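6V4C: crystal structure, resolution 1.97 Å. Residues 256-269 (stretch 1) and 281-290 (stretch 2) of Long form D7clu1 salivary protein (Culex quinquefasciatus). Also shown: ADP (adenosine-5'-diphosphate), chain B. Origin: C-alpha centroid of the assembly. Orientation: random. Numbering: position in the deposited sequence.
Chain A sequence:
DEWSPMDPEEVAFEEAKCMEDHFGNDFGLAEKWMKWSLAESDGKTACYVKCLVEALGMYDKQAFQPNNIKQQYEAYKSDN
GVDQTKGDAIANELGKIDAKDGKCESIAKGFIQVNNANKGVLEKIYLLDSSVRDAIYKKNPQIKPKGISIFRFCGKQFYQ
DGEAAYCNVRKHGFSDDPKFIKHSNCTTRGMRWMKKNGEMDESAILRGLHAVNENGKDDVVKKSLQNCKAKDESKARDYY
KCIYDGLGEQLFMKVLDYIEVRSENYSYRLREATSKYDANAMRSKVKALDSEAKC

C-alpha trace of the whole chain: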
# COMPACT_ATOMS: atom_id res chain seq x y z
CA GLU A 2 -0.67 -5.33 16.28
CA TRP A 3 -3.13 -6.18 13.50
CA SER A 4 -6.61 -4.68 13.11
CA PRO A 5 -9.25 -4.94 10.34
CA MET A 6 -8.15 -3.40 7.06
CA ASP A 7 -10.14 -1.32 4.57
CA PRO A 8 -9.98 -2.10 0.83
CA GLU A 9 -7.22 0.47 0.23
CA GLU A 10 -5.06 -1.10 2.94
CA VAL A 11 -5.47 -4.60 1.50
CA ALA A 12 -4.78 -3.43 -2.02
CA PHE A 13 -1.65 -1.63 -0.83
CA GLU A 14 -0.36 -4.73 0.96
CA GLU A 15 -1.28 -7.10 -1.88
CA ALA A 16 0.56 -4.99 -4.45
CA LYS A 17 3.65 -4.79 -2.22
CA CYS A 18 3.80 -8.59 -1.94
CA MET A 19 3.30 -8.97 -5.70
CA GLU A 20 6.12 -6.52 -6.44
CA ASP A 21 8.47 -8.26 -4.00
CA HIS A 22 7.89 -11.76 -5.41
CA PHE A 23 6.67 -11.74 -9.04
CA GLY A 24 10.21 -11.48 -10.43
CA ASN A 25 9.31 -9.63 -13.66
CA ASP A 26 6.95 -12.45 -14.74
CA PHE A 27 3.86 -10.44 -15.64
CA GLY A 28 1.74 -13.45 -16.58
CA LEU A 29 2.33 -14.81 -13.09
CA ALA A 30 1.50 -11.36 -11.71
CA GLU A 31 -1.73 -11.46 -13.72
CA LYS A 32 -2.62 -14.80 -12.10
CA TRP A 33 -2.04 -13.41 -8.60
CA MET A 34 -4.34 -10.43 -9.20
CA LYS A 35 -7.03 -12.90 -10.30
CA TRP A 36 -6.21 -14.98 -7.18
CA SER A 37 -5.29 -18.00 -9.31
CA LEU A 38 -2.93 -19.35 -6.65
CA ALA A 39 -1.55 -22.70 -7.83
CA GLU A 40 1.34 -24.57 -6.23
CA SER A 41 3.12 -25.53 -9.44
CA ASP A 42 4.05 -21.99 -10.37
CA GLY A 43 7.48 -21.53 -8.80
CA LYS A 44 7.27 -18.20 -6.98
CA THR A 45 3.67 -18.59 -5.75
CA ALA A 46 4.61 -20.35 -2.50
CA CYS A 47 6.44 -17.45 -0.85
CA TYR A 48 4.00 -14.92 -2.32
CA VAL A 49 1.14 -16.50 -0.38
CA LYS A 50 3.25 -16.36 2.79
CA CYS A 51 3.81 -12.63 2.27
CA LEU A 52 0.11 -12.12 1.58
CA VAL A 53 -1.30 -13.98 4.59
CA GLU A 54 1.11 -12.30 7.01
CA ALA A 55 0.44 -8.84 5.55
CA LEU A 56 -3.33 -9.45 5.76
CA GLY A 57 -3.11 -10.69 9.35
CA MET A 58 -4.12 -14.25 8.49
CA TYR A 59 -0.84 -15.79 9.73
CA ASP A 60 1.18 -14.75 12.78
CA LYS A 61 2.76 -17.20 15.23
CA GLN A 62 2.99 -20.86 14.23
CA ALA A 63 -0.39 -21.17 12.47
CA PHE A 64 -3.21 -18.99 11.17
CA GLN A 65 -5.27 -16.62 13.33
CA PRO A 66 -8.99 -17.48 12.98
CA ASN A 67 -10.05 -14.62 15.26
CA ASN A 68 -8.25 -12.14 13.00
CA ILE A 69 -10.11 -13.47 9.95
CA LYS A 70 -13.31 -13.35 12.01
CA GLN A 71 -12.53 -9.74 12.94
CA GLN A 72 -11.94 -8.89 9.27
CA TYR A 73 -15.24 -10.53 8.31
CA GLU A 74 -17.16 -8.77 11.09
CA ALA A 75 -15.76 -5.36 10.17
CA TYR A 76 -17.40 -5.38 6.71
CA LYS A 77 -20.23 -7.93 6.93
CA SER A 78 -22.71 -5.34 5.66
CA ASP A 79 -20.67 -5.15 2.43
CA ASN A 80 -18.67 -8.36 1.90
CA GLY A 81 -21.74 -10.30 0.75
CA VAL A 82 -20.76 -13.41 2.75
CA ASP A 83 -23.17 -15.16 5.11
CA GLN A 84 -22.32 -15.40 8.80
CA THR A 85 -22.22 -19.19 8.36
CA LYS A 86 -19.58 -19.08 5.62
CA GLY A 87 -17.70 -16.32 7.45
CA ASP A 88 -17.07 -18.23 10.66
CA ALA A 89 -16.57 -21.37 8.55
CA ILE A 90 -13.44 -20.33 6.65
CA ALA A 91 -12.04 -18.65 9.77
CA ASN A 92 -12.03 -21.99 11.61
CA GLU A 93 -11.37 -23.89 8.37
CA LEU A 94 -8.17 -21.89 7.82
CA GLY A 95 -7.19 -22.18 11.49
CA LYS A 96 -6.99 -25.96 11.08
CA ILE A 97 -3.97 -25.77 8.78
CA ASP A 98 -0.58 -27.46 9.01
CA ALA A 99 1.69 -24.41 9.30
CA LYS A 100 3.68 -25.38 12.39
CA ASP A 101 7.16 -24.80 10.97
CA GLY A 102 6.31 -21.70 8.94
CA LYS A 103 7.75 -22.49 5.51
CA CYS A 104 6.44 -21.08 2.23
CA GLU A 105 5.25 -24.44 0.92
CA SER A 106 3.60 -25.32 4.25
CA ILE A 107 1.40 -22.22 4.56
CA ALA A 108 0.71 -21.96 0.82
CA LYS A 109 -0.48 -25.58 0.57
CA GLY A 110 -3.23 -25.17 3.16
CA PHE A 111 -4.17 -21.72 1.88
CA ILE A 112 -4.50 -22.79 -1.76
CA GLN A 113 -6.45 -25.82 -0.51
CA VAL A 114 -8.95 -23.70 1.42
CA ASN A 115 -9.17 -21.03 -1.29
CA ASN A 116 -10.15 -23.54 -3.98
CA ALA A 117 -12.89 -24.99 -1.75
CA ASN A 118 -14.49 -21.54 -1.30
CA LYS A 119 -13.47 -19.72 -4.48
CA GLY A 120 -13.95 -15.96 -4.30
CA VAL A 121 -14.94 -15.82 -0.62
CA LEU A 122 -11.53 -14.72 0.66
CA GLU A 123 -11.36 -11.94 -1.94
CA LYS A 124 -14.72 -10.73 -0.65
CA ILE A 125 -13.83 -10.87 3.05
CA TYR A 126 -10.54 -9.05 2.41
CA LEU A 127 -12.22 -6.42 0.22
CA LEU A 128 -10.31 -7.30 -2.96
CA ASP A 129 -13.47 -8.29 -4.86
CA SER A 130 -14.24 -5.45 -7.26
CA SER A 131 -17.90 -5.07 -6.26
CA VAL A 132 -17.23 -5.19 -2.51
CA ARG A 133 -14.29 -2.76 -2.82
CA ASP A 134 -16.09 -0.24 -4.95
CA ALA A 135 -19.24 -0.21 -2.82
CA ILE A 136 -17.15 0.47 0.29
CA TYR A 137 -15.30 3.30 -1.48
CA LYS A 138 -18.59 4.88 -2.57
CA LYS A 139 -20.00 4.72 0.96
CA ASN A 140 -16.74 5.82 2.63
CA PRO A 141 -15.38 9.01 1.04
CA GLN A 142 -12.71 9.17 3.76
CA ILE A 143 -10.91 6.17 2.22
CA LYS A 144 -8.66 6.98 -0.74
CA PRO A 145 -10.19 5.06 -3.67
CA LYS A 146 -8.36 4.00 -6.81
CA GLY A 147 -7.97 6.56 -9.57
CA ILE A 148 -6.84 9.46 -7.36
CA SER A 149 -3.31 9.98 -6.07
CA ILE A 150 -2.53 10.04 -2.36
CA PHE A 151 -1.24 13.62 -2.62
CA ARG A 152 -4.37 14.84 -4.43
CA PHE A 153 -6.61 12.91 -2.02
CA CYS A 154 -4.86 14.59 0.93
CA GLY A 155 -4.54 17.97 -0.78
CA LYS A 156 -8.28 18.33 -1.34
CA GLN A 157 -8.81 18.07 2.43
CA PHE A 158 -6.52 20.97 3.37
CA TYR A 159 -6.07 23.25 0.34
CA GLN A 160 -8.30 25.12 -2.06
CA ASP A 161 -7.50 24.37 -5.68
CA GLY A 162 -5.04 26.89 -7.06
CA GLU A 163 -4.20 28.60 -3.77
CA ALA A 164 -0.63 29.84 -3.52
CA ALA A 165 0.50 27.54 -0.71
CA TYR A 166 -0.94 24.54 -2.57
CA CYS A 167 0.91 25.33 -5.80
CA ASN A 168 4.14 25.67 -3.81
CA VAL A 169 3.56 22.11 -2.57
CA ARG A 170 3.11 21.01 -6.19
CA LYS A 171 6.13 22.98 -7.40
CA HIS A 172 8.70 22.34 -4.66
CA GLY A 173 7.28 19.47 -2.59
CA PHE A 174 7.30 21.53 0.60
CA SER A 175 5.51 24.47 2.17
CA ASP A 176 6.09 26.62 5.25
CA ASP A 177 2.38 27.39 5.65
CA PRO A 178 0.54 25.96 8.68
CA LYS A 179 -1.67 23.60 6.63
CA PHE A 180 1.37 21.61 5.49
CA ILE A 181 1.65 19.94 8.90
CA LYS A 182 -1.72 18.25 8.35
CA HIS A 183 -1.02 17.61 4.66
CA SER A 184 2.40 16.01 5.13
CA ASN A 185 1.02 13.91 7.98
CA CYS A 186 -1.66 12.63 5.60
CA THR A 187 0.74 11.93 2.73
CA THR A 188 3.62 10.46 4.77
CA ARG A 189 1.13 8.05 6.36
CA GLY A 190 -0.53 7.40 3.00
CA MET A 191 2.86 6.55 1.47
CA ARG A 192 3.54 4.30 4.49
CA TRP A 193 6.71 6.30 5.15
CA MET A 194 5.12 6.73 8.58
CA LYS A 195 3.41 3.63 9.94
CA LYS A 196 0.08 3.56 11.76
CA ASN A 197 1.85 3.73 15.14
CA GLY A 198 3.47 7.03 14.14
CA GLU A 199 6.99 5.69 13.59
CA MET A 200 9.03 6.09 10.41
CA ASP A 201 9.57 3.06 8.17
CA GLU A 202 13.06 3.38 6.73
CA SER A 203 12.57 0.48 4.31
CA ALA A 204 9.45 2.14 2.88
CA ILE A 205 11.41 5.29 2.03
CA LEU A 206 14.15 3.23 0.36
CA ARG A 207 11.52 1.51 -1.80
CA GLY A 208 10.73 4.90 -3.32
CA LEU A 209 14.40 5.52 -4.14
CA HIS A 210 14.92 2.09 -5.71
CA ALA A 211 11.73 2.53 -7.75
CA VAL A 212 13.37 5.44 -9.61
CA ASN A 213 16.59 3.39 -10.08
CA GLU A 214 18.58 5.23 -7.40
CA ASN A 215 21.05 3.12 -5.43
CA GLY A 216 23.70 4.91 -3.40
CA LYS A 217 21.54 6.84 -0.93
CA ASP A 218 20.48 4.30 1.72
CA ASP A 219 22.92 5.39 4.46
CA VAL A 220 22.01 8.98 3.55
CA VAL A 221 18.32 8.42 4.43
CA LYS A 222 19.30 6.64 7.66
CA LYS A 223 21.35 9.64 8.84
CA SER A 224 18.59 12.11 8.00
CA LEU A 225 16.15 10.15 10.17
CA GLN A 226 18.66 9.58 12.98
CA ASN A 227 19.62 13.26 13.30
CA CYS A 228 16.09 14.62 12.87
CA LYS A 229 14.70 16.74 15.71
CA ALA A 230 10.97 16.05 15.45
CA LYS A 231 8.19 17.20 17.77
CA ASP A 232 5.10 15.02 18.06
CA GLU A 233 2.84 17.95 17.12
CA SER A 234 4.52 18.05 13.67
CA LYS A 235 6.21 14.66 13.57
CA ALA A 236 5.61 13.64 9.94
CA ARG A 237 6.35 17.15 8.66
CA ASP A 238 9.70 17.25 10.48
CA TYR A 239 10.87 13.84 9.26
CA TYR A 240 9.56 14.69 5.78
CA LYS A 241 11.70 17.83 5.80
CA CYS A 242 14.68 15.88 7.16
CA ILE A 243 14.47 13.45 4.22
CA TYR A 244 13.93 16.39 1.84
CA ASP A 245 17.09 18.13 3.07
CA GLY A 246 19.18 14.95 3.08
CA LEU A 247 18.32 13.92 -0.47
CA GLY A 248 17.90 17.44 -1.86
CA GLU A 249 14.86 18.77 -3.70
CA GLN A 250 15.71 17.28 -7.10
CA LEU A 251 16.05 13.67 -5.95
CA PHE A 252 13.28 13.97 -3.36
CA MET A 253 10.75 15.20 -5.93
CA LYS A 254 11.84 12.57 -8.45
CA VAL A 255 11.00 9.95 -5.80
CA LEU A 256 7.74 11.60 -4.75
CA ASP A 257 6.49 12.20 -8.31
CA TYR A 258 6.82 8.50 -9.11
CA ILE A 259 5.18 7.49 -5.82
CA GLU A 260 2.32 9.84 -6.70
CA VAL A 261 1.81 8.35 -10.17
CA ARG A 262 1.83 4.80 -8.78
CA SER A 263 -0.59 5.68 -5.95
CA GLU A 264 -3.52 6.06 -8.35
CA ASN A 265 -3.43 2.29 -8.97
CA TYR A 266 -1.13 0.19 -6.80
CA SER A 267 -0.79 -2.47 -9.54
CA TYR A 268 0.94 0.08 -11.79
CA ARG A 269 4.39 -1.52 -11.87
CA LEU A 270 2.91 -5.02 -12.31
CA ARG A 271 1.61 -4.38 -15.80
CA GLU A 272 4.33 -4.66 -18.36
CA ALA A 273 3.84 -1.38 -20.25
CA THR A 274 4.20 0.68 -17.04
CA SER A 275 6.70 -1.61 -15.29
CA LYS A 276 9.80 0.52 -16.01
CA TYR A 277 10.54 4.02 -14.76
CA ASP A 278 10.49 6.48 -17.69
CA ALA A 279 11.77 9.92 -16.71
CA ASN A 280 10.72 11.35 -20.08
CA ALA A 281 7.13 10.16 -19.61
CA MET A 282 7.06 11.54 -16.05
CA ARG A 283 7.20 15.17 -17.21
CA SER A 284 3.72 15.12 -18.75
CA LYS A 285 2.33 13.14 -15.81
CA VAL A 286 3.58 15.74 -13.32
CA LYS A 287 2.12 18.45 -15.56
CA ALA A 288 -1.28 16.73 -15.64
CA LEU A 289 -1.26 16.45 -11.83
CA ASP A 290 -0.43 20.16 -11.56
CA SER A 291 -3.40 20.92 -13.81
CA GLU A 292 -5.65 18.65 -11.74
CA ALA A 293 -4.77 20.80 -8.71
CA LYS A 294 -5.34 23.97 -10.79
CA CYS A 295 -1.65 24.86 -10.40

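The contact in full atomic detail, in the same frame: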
# COMPACT_ATOMS: atom_id res chain seq x y z
N LEU A 256 9.13 11.34 -5.10
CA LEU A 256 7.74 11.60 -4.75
C LEU A 256 6.84 11.60 -5.98
O LEU A 256 5.72 11.08 -5.93
CB LEU A 256 7.62 12.92 -4.00
CG LEU A 256 6.99 12.81 -2.62
CD1 LEU A 256 7.81 11.90 -1.73
CD2 LEU A 256 6.82 14.18 -2.00
N ASP A 257 7.30 12.18 -7.09
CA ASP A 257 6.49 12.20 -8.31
C ASP A 257 6.13 10.78 -8.74
O ASP A 257 4.99 10.52 -9.14
CB ASP A 257 7.21 12.92 -9.44
CG ASP A 257 7.26 14.43 -9.24
OD1 ASP A 257 6.40 14.97 -8.51
OD2 ASP A 257 8.16 15.07 -9.82
N TYR A 258 7.09 9.86 -8.68
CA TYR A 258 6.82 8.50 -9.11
C TYR A 258 5.92 7.77 -8.12
O TYR A 258 5.02 7.02 -8.52
CB TYR A 258 8.13 7.75 -9.33
CG TYR A 258 7.99 6.46 -10.09
CD1 TYR A 258 7.14 6.36 -11.20
CD2 TYR A 258 8.71 5.33 -9.73
CE1 TYR A 258 7.02 5.18 -11.90
CE2 TYR A 258 8.60 4.15 -10.43
CZ TYR A 258 7.75 4.08 -11.51
OH TYR A 258 7.64 2.89 -12.20
N ILE A 259 6.13 7.99 -6.82
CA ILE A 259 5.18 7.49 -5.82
C ILE A 259 3.77 7.98 -6.13
O ILE A 259 2.81 7.21 -6.11
CB ILE A 259 5.62 7.90 -4.40
CG1 ILE A 259 6.86 7.12 -3.97
CG2 ILE A 259 4.48 7.69 -3.42
CD1 ILE A 259 7.49 7.62 -2.67
N GLU A 260 3.64 9.28 -6.43
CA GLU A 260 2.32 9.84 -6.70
C GLU A 260 1.65 9.15 -7.88
O GLU A 260 0.47 8.76 -7.80
CB GLU A 260 2.42 11.34 -6.95
CG GLU A 260 1.07 11.95 -7.28
CD GLU A 260 1.03 13.46 -7.13
OE1 GLU A 260 2.11 14.10 -7.17
OE2 GLU A 260 -0.08 13.99 -6.96
N VAL A 261 2.38 8.99 -8.99
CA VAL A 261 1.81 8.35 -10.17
C VAL A 261 1.36 6.93 -9.85
O VAL A 261 0.28 6.50 -10.27
CB VAL A 261 2.81 8.39 -11.34
CG1 VAL A 261 2.39 7.43 -12.44
CG2 VAL A 261 2.92 9.80 -11.89
N ARG A 262 2.17 6.19 -9.10
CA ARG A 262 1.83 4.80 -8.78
C ARG A 262 0.68 4.70 -7.79
O ARG A 262 -0.00 3.67 -7.75
CB ARG A 262 3.06 4.08 -8.22
CG ARG A 262 4.21 3.94 -9.21
CD ARG A 262 5.55 4.00 -8.49
NE ARG A 262 5.71 2.94 -7.50
CZ ARG A 262 6.53 3.01 -6.46
NH1 ARG A 262 7.28 4.09 -6.25
NH2 ARG A 262 6.60 1.99 -5.61
N SER A 263 0.43 5.74 -6.99
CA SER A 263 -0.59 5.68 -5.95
C SER A 263 -2.00 5.72 -6.50
O SER A 263 -2.94 5.43 -5.76
CB SER A 263 -0.39 6.81 -4.93
OG SER A 263 -0.79 8.07 -5.45
N GLU A 264 -2.18 6.09 -7.77
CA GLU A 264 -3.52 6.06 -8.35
C GLU A 264 -4.01 4.64 -8.58
O GLU A 264 -5.22 4.38 -8.54
CB GLU A 264 -3.56 6.87 -9.65
CG GLU A 264 -3.28 8.35 -9.46
CD GLU A 264 -3.65 9.18 -10.68
OE1 GLU A 264 -4.00 8.58 -11.71
OE2 GLU A 264 -3.59 10.42 -10.60
N ASN A 265 -3.09 3.70 -8.80
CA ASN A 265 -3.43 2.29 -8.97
C ASN A 265 -2.21 1.49 -8.55
O ASN A 265 -1.20 1.47 -9.27
CB ASN A 265 -3.81 2.00 -10.42
CG ASN A 265 -4.37 0.60 -10.60
OD1 ASN A 265 -3.84 -0.37 -10.06
ND2 ASN A 265 -5.45 0.49 -11.36
N TYR A 266 -2.30 0.82 -7.40
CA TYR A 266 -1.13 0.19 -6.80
C TYR A 266 -0.54 -0.93 -7.65
O TYR A 266 0.61 -1.33 -7.42
CB TYR A 266 -1.47 -0.33 -5.39
CG TYR A 266 -1.85 0.76 -4.42
CD1 TYR A 266 -1.22 1.99 -4.44
CD2 TYR A 266 -2.85 0.55 -3.48
CE1 TYR A 266 -1.57 2.99 -3.54
CE2 TYR A 266 -3.21 1.54 -2.59
CZ TYR A 266 -2.56 2.76 -2.62
OH TYR A 266 -2.91 3.75 -1.74
N SER A 267 -1.28 -1.44 -8.63
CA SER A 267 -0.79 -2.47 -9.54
C SER A 267 0.01 -1.91 -10.70
O SER A 267 0.32 -2.65 -11.64
CB SER A 267 -1.96 -3.30 -10.08
OG SER A 267 -2.80 -3.75 -9.04
N TYR A 268 0.34 -0.61 -10.65
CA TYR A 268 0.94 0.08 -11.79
C TYR A 268 2.18 -0.64 -12.32
O TYR A 268 2.27 -0.95 -13.51
CB TYR A 268 1.27 1.52 -11.37
CG TYR A 268 1.68 2.45 -12.49
CD1 TYR A 268 0.73 3.11 -13.26
CD2 TYR A 268 3.02 2.71 -12.76
CE1 TYR A 268 1.10 3.98 -14.27
CE2 TYR A 268 3.40 3.57 -13.77
CZ TYR A 268 2.43 4.21 -14.52
OH TYR A 268 2.80 5.07 -15.52
N ARG A 269 3.14 -0.92 -11.44
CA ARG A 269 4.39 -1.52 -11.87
C ARG A 269 4.24 -2.99 -12.27
O ARG A 269 5.19 -3.55 -12.84
CB ARG A 269 5.46 -1.38 -10.79
CG ARG A 269 5.91 0.05 -10.57
CD ARG A 269 6.86 0.14 -9.39
NE ARG A 269 8.18 -0.40 -9.70
CZ ARG A 269 9.07 -0.76 -8.78
NH1 ARG A 269 8.77 -0.65 -7.49
NH2 ARG A 269 10.25 -1.23 -9.15
N ALA A 281 8.58 10.21 -19.75
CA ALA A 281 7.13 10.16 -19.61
C ALA A 281 6.64 10.86 -18.34
O ALA A 281 5.50 11.31 -18.30
CB ALA A 281 6.65 8.71 -19.62
N MET A 282 7.50 10.96 -17.32
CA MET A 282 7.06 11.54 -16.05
C MET A 282 6.77 13.03 -16.15
O MET A 282 5.96 13.54 -15.38
CB MET A 282 8.12 11.29 -14.97
CG MET A 282 8.14 9.87 -14.42
SD MET A 282 6.59 9.41 -13.61
CE MET A 282 6.51 10.63 -12.31
N ARG A 283 7.41 13.73 -17.09
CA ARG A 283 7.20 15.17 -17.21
C ARG A 283 5.74 15.50 -17.48
O ARG A 283 5.16 16.40 -16.84
CB ARG A 283 8.09 15.75 -18.31
CG ARG A 283 9.58 15.80 -17.97
CD ARG A 283 10.33 16.62 -19.00
NE ARG A 283 9.86 18.00 -19.05
CZ ARG A 283 10.12 18.85 -20.04
NH1 ARG A 283 10.84 18.46 -21.09
NH2 ARG A 283 9.65 20.09 -19.99
N SER A 284 5.11 14.81 -18.43
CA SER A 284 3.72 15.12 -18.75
C SER A 284 2.77 14.62 -17.67
O SER A 284 1.68 15.17 -17.51
CB SER A 284 3.35 14.59 -20.14
OG SER A 284 3.65 13.21 -20.27
N LYS A 285 3.17 13.59 -16.92
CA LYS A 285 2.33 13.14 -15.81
C LYS A 285 2.34 14.15 -14.67
O LYS A 285 1.29 14.42 -14.07
CB LYS A 285 2.78 11.76 -15.34
CG LYS A 285 2.48 10.67 -16.34
CD LYS A 285 2.68 9.29 -15.74
CE LYS A 285 2.07 8.23 -16.64
NZ LYS A 285 0.60 8.43 -16.84
N VAL A 286 3.50 14.70 -14.34
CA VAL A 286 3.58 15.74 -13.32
C VAL A 286 2.80 16.98 -13.76
O VAL A 286 2.12 17.62 -12.96
CB VAL A 286 5.05 16.06 -12.98
CG1 VAL A 286 5.14 17.25 -12.04
CG2 VAL A 286 5.72 14.84 -12.36
N LYS A 287 2.89 17.32 -15.05
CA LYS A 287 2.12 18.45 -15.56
C LYS A 287 0.62 18.22 -15.42
O LYS A 287 -0.12 19.14 -15.04
CB LYS A 287 2.48 18.74 -17.02
CG LYS A 287 3.69 19.65 -17.20
N ALA A 288 0.15 17.01 -15.74
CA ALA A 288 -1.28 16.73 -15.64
C ALA A 288 -1.75 16.80 -14.19
O ALA A 288 -2.88 17.24 -13.91
CB ALA A 288 -1.60 15.37 -16.25
N LEU A 289 -0.90 16.38 -13.25
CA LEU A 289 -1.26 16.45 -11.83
C LEU A 289 -1.28 17.89 -11.34
O LEU A 289 -2.10 18.25 -10.48
CB LEU A 289 -0.31 15.59 -11.00
CG LEU A 289 -0.49 14.08 -11.13
CD1 LEU A 289 0.78 13.34 -10.72
CD2 LEU A 289 -1.67 13.62 -10.30
N ASP A 290 -0.37 18.73 -11.85
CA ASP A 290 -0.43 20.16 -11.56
C ASP A 290 -1.76 20.74 -12.03
O ASP A 290 -2.41 21.50 -11.31
CB ASP A 290 0.72 20.89 -12.26
CG ASP A 290 2.09 20.55 -11.69
OD1 ASP A 290 2.17 20.04 -10.55
OD2 ASP A 290 3.09 20.80 -12.39
PB ADP B . -10.55 -3.99 -11.42
O1B ADP B . -11.82 -3.53 -11.69
O2B ADP B . -9.97 -4.76 -12.45
O3B ADP B . -10.49 -4.66 -10.22
PA ADP B . -8.32 -2.43 -12.45
O1A ADP B . -8.51 -1.52 -13.62
O2A ADP B . -7.78 -3.66 -12.89
O3A ADP B . -9.62 -2.70 -11.67
O5' ADP B . -7.61 -2.02 -11.17
C5' ADP B . -7.56 -2.85 -10.03
C4' ADP B . -6.40 -2.50 -9.13
O4' ADP B . -6.72 -1.46 -8.24
C3' ADP B . -5.97 -3.53 -8.11
O3' ADP B . -5.09 -4.47 -8.63
C2' ADP B . -5.39 -2.73 -6.94
O2' ADP B . -4.03 -2.76 -6.97
C1' ADP B . -5.76 -1.33 -7.28
N9 ADP B . -6.32 -0.56 -6.21
C8 ADP B . -7.38 -0.91 -5.50
N7 ADP B . -7.72 -0.06 -4.63
C5 ADP B . -6.83 0.94 -4.75
C6 ADP B . -6.65 2.15 -4.09
N6 ADP B . -7.39 2.59 -3.14
N1 ADP B . -5.64 2.91 -4.45
C2 ADP B . -4.86 2.49 -5.39
N3 ADP B . -4.94 1.41 -6.08
C4 ADP B . -5.95 0.64 -5.73

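The helix that carries Asp257 to Val261 crosses the helix of stretch 2 at 71°, their axes 10.5 Å apart at closest approach; no hydrogen bond links the two stretches, so the contact rests on van der Waals packing. Asp257 points toward the second helix and meets it twice: its CG lies 3.5 Å from Val286 CG2, and its backbone O lies 3.5 Å from Met282 CE. The same methyl reaches the start of the next residue, Met282 CE lying 3.8 Å from Tyr258 N, while the sulfur sits obliquely to the Tyr258 ring, Met282 SD being 3.9 Å from Tyr258 CD1. Glu260 CD lies 3.6 Å from Leu289 CD1, a methyl against a carboxylate whose two oxygens are hydrogen-bonded elsewhere in the structure. One turn on from Asp257, Val261 is buried among three side chains: its CG2 touches Met282 CE at 3.7 Å and Leu289 CD1 at 4.3 Å, and its CG1 meets Lys285 CD at 3.8 Å. Glu264 OE2 approaches Leu289 CD2 at 3.7 Å. Asn265, Tyr266 and Ser267 lie out of reach of stretch 2 and border the ADP, Tyr266 N donating a hydrogen bond to ADP N3 at 3.0 Å. These residues form a type I turn that ends at Tyr268, whose long side chain reaches across to put its OH 3.4 Å from Lys285 CE.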